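Side-chain contacts in diguanylate cyclase (Marinobacter aquaeolei VT8, PDB 3IGN), which probably joins two GTP molecules into the second messenger c-di-GMP, and is seen here as its GGDEF domain with c-di-GMP bound: residues D27-R32 against Y36-S41; L42-I47 against Q149-A154. All coordinates share one frame; numbering follows the deposited sequence.

How the contacts relate
The two contacts follow one another along the chain and share strand 40-47, one of the inner strands of the mixed sheet. Contact 1 closes the short turn between helix 19-36 and the start of that strand, out at the surface. Contact 2 then takes up the rest of the strand and sets it against helix 144-160, more than a hundred residues later in the sequence and near the middle of the domain. The centres of contact 1 and contact 2 are about 17 Å apart. Apart from adjoining in the sequence, the two do not touch. Together they illustrate how a single strand can be approached at its entrance by weak local polar bonds to the preceding helix and packed farther along against a distant one.

Contact 1 (D27-R32 against Y36-S41); sequences DAEYER and YGQATS
R32 O accepts a bond from Y36 N at 2.8 Å, in the last turn of helix 19-36. G37 then leaves the helix with positive phi, and the chain doubles back. After G37, Q38 NE2 approaches E29 OE2 at 2.8 Å, but the N-H points well off the oxygen (128°), so the bond is weak; carboxylate and amide planes stand 88° apart. The same OE2 accepts a second weak bond from T40 OG1 at 3.4 Å. Q38 gets there with CG lodged between its backbone N and carbonyl carbon (chi1 79°) and a bend at chi2. At the other end of the amide OE1 lies 3.3 Å from R32 O, two unbonded acceptors and probably an unfavourable pairing. R32 crosses Q38 at about a right angle, its CG 4.0 Å from Q38 NE2, and Y36 CD2 lies 4.1 Å from R32 CG. A leucine in place of Q38 would probably leave E29 OE2 with the weak T40 hydroxyl bond alone from segment 36-41. The arrangement is a helix-turn-strand connection, leading the GGDEF domain from a surface helix into its central sheet.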
loop_
_atom_site.group_PDB
_atom_site.type_symbol
_atom_site.label_atom_id
_atom_site.label_comp_id
_atom_site.label_asym_id
_atom_site.label_seq_id
_atom_site.Cartn_x
_atom_site.Cartn_y
_atom_site.Cartn_z
ATOM N N ASP A 27 3.147 -6.065 -13.235
ATOM C CA ASP A 27 2.997 -6.425 -14.638
ATOM C C ASP A 27 3.066 -7.946 -14.801
ATOM O O ASP A 27 2.302 -8.525 -15.582
ATOM C CB ASP A 27 4.087 -5.735 -15.471
ATOM C CG ASP A 27 3.912 -5.944 -16.970
ATOM O OD1 ASP A 27 2.776 -6.199 -17.424
ATOM O OD2 ASP A 27 4.917 -5.833 -17.699
ATOM N N ALA A 28 3.958 -8.592 -14.055
ATOM C CA ALA A 28 4.093 -10.047 -14.138
ATOM C C ALA A 28 2.818 -10.725 -13.648
ATOM O O ALA A 28 2.346 -11.695 -14.257
ATOM C CB ALA A 28 5.285 -10.515 -13.319
ATOM N N GLU A 29 2.252 -10.222 -12.552
ATOM C CA GLU A 29 1.022 -10.814 -12.029
ATOM C C GLU A 29 -0.144 -10.579 -12.995
ATOM O O GLU A 29 -1.006 -11.446 -13.163
ATOM C CB GLU A 29 0.696 -10.246 -10.650
ATOM C CG GLU A 29 -0.462 -10.957 -9.924
ATOM C CD GLU A 29 -0.163 -12.414 -9.576
ATOM O OE1 GLU A 29 0.999 -12.747 -9.270
ATOM O OE2 GLU A 29 -1.099 -13.233 -9.575
ATOM N N TYR A 30 -0.161 -9.411 -13.634
ATOM C CA TYR A 30 -1.200 -9.074 -14.606
ATOM C C TYR A 30 -1.184 -10.072 -15.767
ATOM O O TYR A 30 -2.231 -10.581 -16.172
ATOM C CB TYR A 30 -0.982 -7.649 -15.153
ATOM C CG TYR A 30 -1.914 -7.276 -16.280
ATOM C CD1 TYR A 30 -3.217 -6.844 -16.020
ATOM C CD2 TYR A 30 -1.515 -7.399 -17.607
ATOM C CE1 TYR A 30 -4.103 -6.552 -17.054
ATOM C CE2 TYR A 30 -2.394 -7.113 -18.654
ATOM C CZ TYR A 30 -3.687 -6.694 -18.366
ATOM O OH TYR A 30 -4.579 -6.466 -19.386
ATOM N N GLU A 31 -0.002 -10.354 -16.307
ATOM C CA GLU A 31 0.101 -11.305 -17.420
ATOM C C GLU A 31 -0.236 -12.728 -16.984
ATOM O O GLU A 31 -0.761 -13.515 -17.779
ATOM C CB GLU A 31 1.501 -11.265 -18.047
ATOM C CG GLU A 31 1.771 -10.025 -18.884
ATOM C CD GLU A 31 0.815 -9.883 -20.066
ATOM O OE1 GLU A 31 0.261 -10.908 -20.535
ATOM O OE2 GLU A 31 0.625 -8.746 -20.538
ATOM N N ARG A 32 0.053 -13.064 -15.729
ATOM C CA ARG A 32 -0.264 -14.388 -15.207
ATOM C C ARG A 32 -1.784 -14.513 -15.183
ATOM O O ARG A 32 -2.338 -15.546 -15.558
ATOM C CB ARG A 32 0.302 -14.569 -13.798
ATOM C CG ARG A 32 0.143 -15.984 -13.228
ATOM C CD ARG A 32 0.938 -16.139 -11.925
ATOM N NE ARG A 32 0.694 -17.422 -11.264
ATOM C CZ ARG A 32 1.622 -18.109 -10.611
ATOM N NH1 ARG A 32 2.861 -17.635 -10.530
ATOM N NH2 ARG A 32 1.330 -19.285 -10.067
ATOM N N TYR A 36 -4.121 -17.245 -16.901
ATOM C CA TYR A 36 -4.788 -18.222 -16.054
ATOM C C TYR A 36 -6.054 -17.820 -15.305
ATOM O O TYR A 36 -6.747 -18.686 -14.778
ATOM C CB TYR A 36 -3.750 -18.793 -15.077
ATOM C CG TYR A 36 -2.567 -19.419 -15.792
ATOM C CD1 TYR A 36 -2.715 -20.599 -16.519
ATOM C CD2 TYR A 36 -1.306 -18.803 -15.785
ATOM C CE1 TYR A 36 -1.651 -21.148 -17.228
ATOM C CE2 TYR A 36 -0.229 -19.351 -16.491
ATOM C CZ TYR A 36 -0.413 -20.522 -17.213
ATOM O OH TYR A 36 0.623 -21.056 -17.937
ATOM N N GLY A 37 -6.347 -16.524 -15.231
ATOM C CA GLY A 37 -7.569 -16.068 -14.570
ATOM C C GLY A 37 -7.733 -16.211 -13.068
ATOM O O GLY A 37 -8.864 -16.191 -12.558
ATOM N N GLN A 38 -6.626 -16.352 -12.346
ATOM C CA GLN A 38 -6.672 -16.508 -10.898
ATOM C C GLN A 38 -7.138 -15.234 -10.205
ATOM O O GLN A 38 -6.953 -14.138 -10.722
ATOM C CB GLN A 38 -5.281 -16.869 -10.359
ATOM C CG GLN A 38 -4.294 -15.680 -10.230
ATOM C CD GLN A 38 -3.650 -15.264 -11.554
ATOM O OE1 GLN A 38 -3.796 -15.946 -12.578
ATOM N NE2 GLN A 38 -2.923 -14.141 -11.533
ATOM N N ALA A 39 -7.753 -15.380 -9.040
ATOM C CA ALA A 39 -8.181 -14.210 -8.293
ATOM C C ALA A 39 -6.887 -13.523 -7.867
ATOM O O ALA A 39 -5.947 -14.170 -7.410
ATOM C CB ALA A 39 -8.981 -14.622 -7.069
ATOM N N THR A 40 -6.819 -12.216 -8.056
ATOM C CA THR A 40 -5.630 -11.482 -7.664
ATOM C C THR A 40 -6.068 -10.041 -7.469
ATOM O O THR A 40 -6.885 -9.524 -8.224
ATOM C CB THR A 40 -4.505 -11.591 -8.725
ATOM O OG1 THR A 40 -3.304 -11.009 -8.200
ATOM C CG2 THR A 40 -4.893 -10.891 -10.004
ATOM N N SER A 41 -5.538 -9.410 -6.436
ATOM C CA SER A 41 -5.915 -8.043 -6.121
ATOM C C SER A 41 -4.695 -7.174 -5.893
ATOM O O SER A 41 -3.607 -7.665 -5.594
ATOM C CB SER A 41 -6.785 -8.028 -4.865
ATOM O OG SER A 41 -7.978 -8.781 -5.050
#

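Contact 2 (L42-I47 against Q149-A154); sequences LVMFDI and QKADEA
A151 meets L42 and M44 from a helical turn whose shortest polar bond is its own, E153 N to Q149 O at 2.9 Å. No polar bond runs between segments 42-47 and 149-154; on the helix's far side K150 NZ forms a salt bridge with E153 OE1 at 3.5 Å, and Q149 NE2 adds a weak bond to E153 OE2. The backbones of L42 and M44 are bonded to A135 and G133 of strand 130-136. What passes between strand and helix is apolar. The methyl of A151 points at the strand and reaches CG of M44, a selenomethionine, at 3.2 Å. That is tighter than normal van der Waals contact, and with chi2 at -121°, away from the staggered positions, the side chain is either strained or imperfectly placed. With CG anti to its carbonyl carbon (chi1 -51°), M44 presents that methylene to the helix, and bends at chi2 and chi3 carry the selenium and CE away from it, with M148 as a further neighbour. L42 completes the seat: its CD2 branch lies 4.1 Å from A151 CB, and its carbonyl oxygen flanks the same methyl at 4.0 Å. W147 and M148 also touch L42, so A151 sits within a wider apolar patch. Farther along, D46 OD2 pairs with K159 NZ of the same helix. The small side chain of A151 fits the close approach of the backbones, the local axes passing 7.5 Å apart at a crossing angle of -42°. F45 and I47 instead pack on helix 59-74, on the other face of the sheet. Helix 144-160 links the parallel neighbours 130-136 and 166-168 as a beta-alpha-beta crossover, and its packing over strand 40-47 belongs to the helix-covered central sheet of the GGDEF fold, in the nucleotide cyclase clan.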
loop_
_atom_site.group_PDB
_atom_site.type_symbol
_atom_site.label_atom_id
_atom_site.label_comp_id
_atom_site.label_asym_id
_atom_site.label_seq_id
_atom_site.Cartn_x
_atom_site.Cartn_y
_atom_site.Cartn_z
ATOM N N LEU A 42 -4.909 -5.873 -6.023
ATOM C CA LEU A 42 -3.873 -4.884 -5.832
ATOM C C LEU A 42 -4.343 -3.881 -4.785
ATOM O O LEU A 42 -5.516 -3.501 -4.760
ATOM C CB LEU A 42 -3.633 -4.157 -7.146
ATOM C CG LEU A 42 -2.397 -3.271 -7.249
ATOM C CD1 LEU A 42 -1.163 -4.160 -7.294
ATOM C CD2 LEU A 42 -2.487 -2.415 -8.504
ATOM N N VAL A 43 -3.423 -3.455 -3.928
ATOM C CA VAL A 43 -3.723 -2.470 -2.902
ATOM C C VAL A 43 -2.804 -1.274 -3.118
ATOM O O VAL A 43 -1.650 -1.431 -3.502
ATOM C CB VAL A 43 -3.465 -3.021 -1.484
ATOM C CG1 VAL A 43 -3.809 -1.953 -0.434
ATOM C CG2 VAL A 43 -4.282 -4.280 -1.256
HETATM N N MSE A 44 -3.338 -0.078 -2.910
HETATM C CA MSE A 44 -2.558 1.146 -3.034
HETATM C C MSE A 44 -2.997 1.935 -1.817
HETATM O O MSE A 44 -4.192 2.151 -1.626
HETATM C CB MSE A 44 -2.934 1.932 -4.296
HETATM C CG MSE A 44 -2.937 1.127 -5.575
HETATM SE SE MSE A 44 -1.710 1.848 -6.879
HETATM C CE MSE A 44 -0.121 1.321 -5.973
ATOM N N PHE A 45 -2.060 2.322 -0.961
ATOM C CA PHE A 45 -2.446 3.090 0.211
ATOM C C PHE A 45 -1.472 4.211 0.528
ATOM O O PHE A 45 -0.298 4.158 0.155
ATOM C CB PHE A 45 -2.690 2.168 1.423
ATOM C CG PHE A 45 -1.462 1.469 1.961
ATOM C CD1 PHE A 45 -0.789 1.983 3.069
ATOM C CD2 PHE A 45 -1.036 0.256 1.424
ATOM C CE1 PHE A 45 0.287 1.299 3.641
ATOM C CE2 PHE A 45 0.039 -0.438 1.986
ATOM C CZ PHE A 45 0.700 0.083 3.098
ATOM N N ASP A 46 -2.003 5.238 1.184
ATOM C CA ASP A 46 -1.253 6.433 1.556
ATOM C C ASP A 46 -1.415 6.721 3.037
ATOM O O ASP A 46 -2.417 6.356 3.651
ATOM C CB ASP A 46 -1.792 7.657 0.807
ATOM C CG ASP A 46 -1.412 7.678 -0.651
ATOM O OD1 ASP A 46 -0.886 6.661 -1.149
ATOM O OD2 ASP A 46 -1.650 8.718 -1.304
ATOM N N ILE A 47 -0.427 7.403 3.599
ATOM C CA ILE A 47 -0.478 7.796 4.996
ATOM C C ILE A 47 -1.342 9.055 5.001
ATOM O O ILE A 47 -1.108 9.964 4.214
ATOM C CB ILE A 47 0.925 8.136 5.512
ATOM C CG1 ILE A 47 1.768 6.857 5.579
ATOM C CG2 ILE A 47 0.832 8.820 6.869
ATOM C CD1 ILE A 47 3.256 7.096 5.395
ATOM N N GLN A 149 -4.553 1.894 -11.885
ATOM C CA GLN A 149 -5.431 3.052 -11.914
ATOM C C GLN A 149 -6.700 2.801 -11.118
ATOM O O GLN A 149 -7.160 3.674 -10.394
ATOM C CB GLN A 149 -5.785 3.421 -13.358
ATOM C CG GLN A 149 -6.725 4.613 -13.469
ATOM C CD GLN A 149 -6.767 5.192 -14.870
ATOM O OE1 GLN A 149 -5.945 4.845 -15.722
ATOM N NE2 GLN A 149 -7.715 6.091 -15.114
ATOM N N LYS A 150 -7.270 1.606 -11.248
ATOM C CA LYS A 150 -8.490 1.272 -10.519
ATOM C C LYS A 150 -8.269 1.268 -9.012
ATOM O O LYS A 150 -9.129 1.717 -8.250
ATOM C CB LYS A 150 -9.033 -0.090 -10.965
ATOM C CG LYS A 150 -9.593 -0.091 -12.374
ATOM C CD LYS A 150 -10.712 0.937 -12.542
ATOM C CE LYS A 150 -12.074 0.395 -12.142
ATOM N NZ LYS A 150 -13.139 1.412 -12.383
ATOM N N ALA A 151 -7.118 0.761 -8.579
ATOM C CA ALA A 151 -6.807 0.724 -7.158
ATOM C C ALA A 151 -6.581 2.142 -6.642
ATOM O O ALA A 151 -6.969 2.481 -5.521
ATOM C CB ALA A 151 -5.560 -0.135 -6.910
ATOM N N ASP A 152 -5.937 2.957 -7.464
ATOM C CA ASP A 152 -5.660 4.343 -7.110
ATOM C C ASP A 152 -6.964 5.128 -6.987
ATOM O O ASP A 152 -7.087 6.013 -6.139
ATOM C CB ASP A 152 -4.771 4.986 -8.168
ATOM C CG ASP A 152 -4.357 6.393 -7.796
ATOM O OD1 ASP A 152 -3.717 6.553 -6.736
ATOM O OD2 ASP A 152 -4.675 7.333 -8.553
ATOM N N GLU A 153 -7.938 4.801 -7.833
ATOM C CA GLU A 153 -9.241 5.468 -7.804
ATOM C C GLU A 153 -9.977 5.125 -6.513
ATOM O O GLU A 153 -10.650 5.969 -5.919
ATOM C CB GLU A 153 -10.075 5.043 -9.021
ATOM C CG GLU A 153 -9.541 5.597 -10.333
ATOM C CD GLU A 153 -10.271 5.062 -11.558
ATOM O OE1 GLU A 153 -11.130 4.165 -11.412
ATOM O OE2 GLU A 153 -9.975 5.539 -12.674
ATOM N N ALA A 154 -9.856 3.872 -6.086
ATOM C CA ALA A 154 -10.486 3.413 -4.858
ATOM C C ALA A 154 -9.832 4.125 -3.675
ATOM O O ALA A 154 -10.502 4.480 -2.703
ATOM C CB ALA A 154 -10.318 1.903 -4.724
#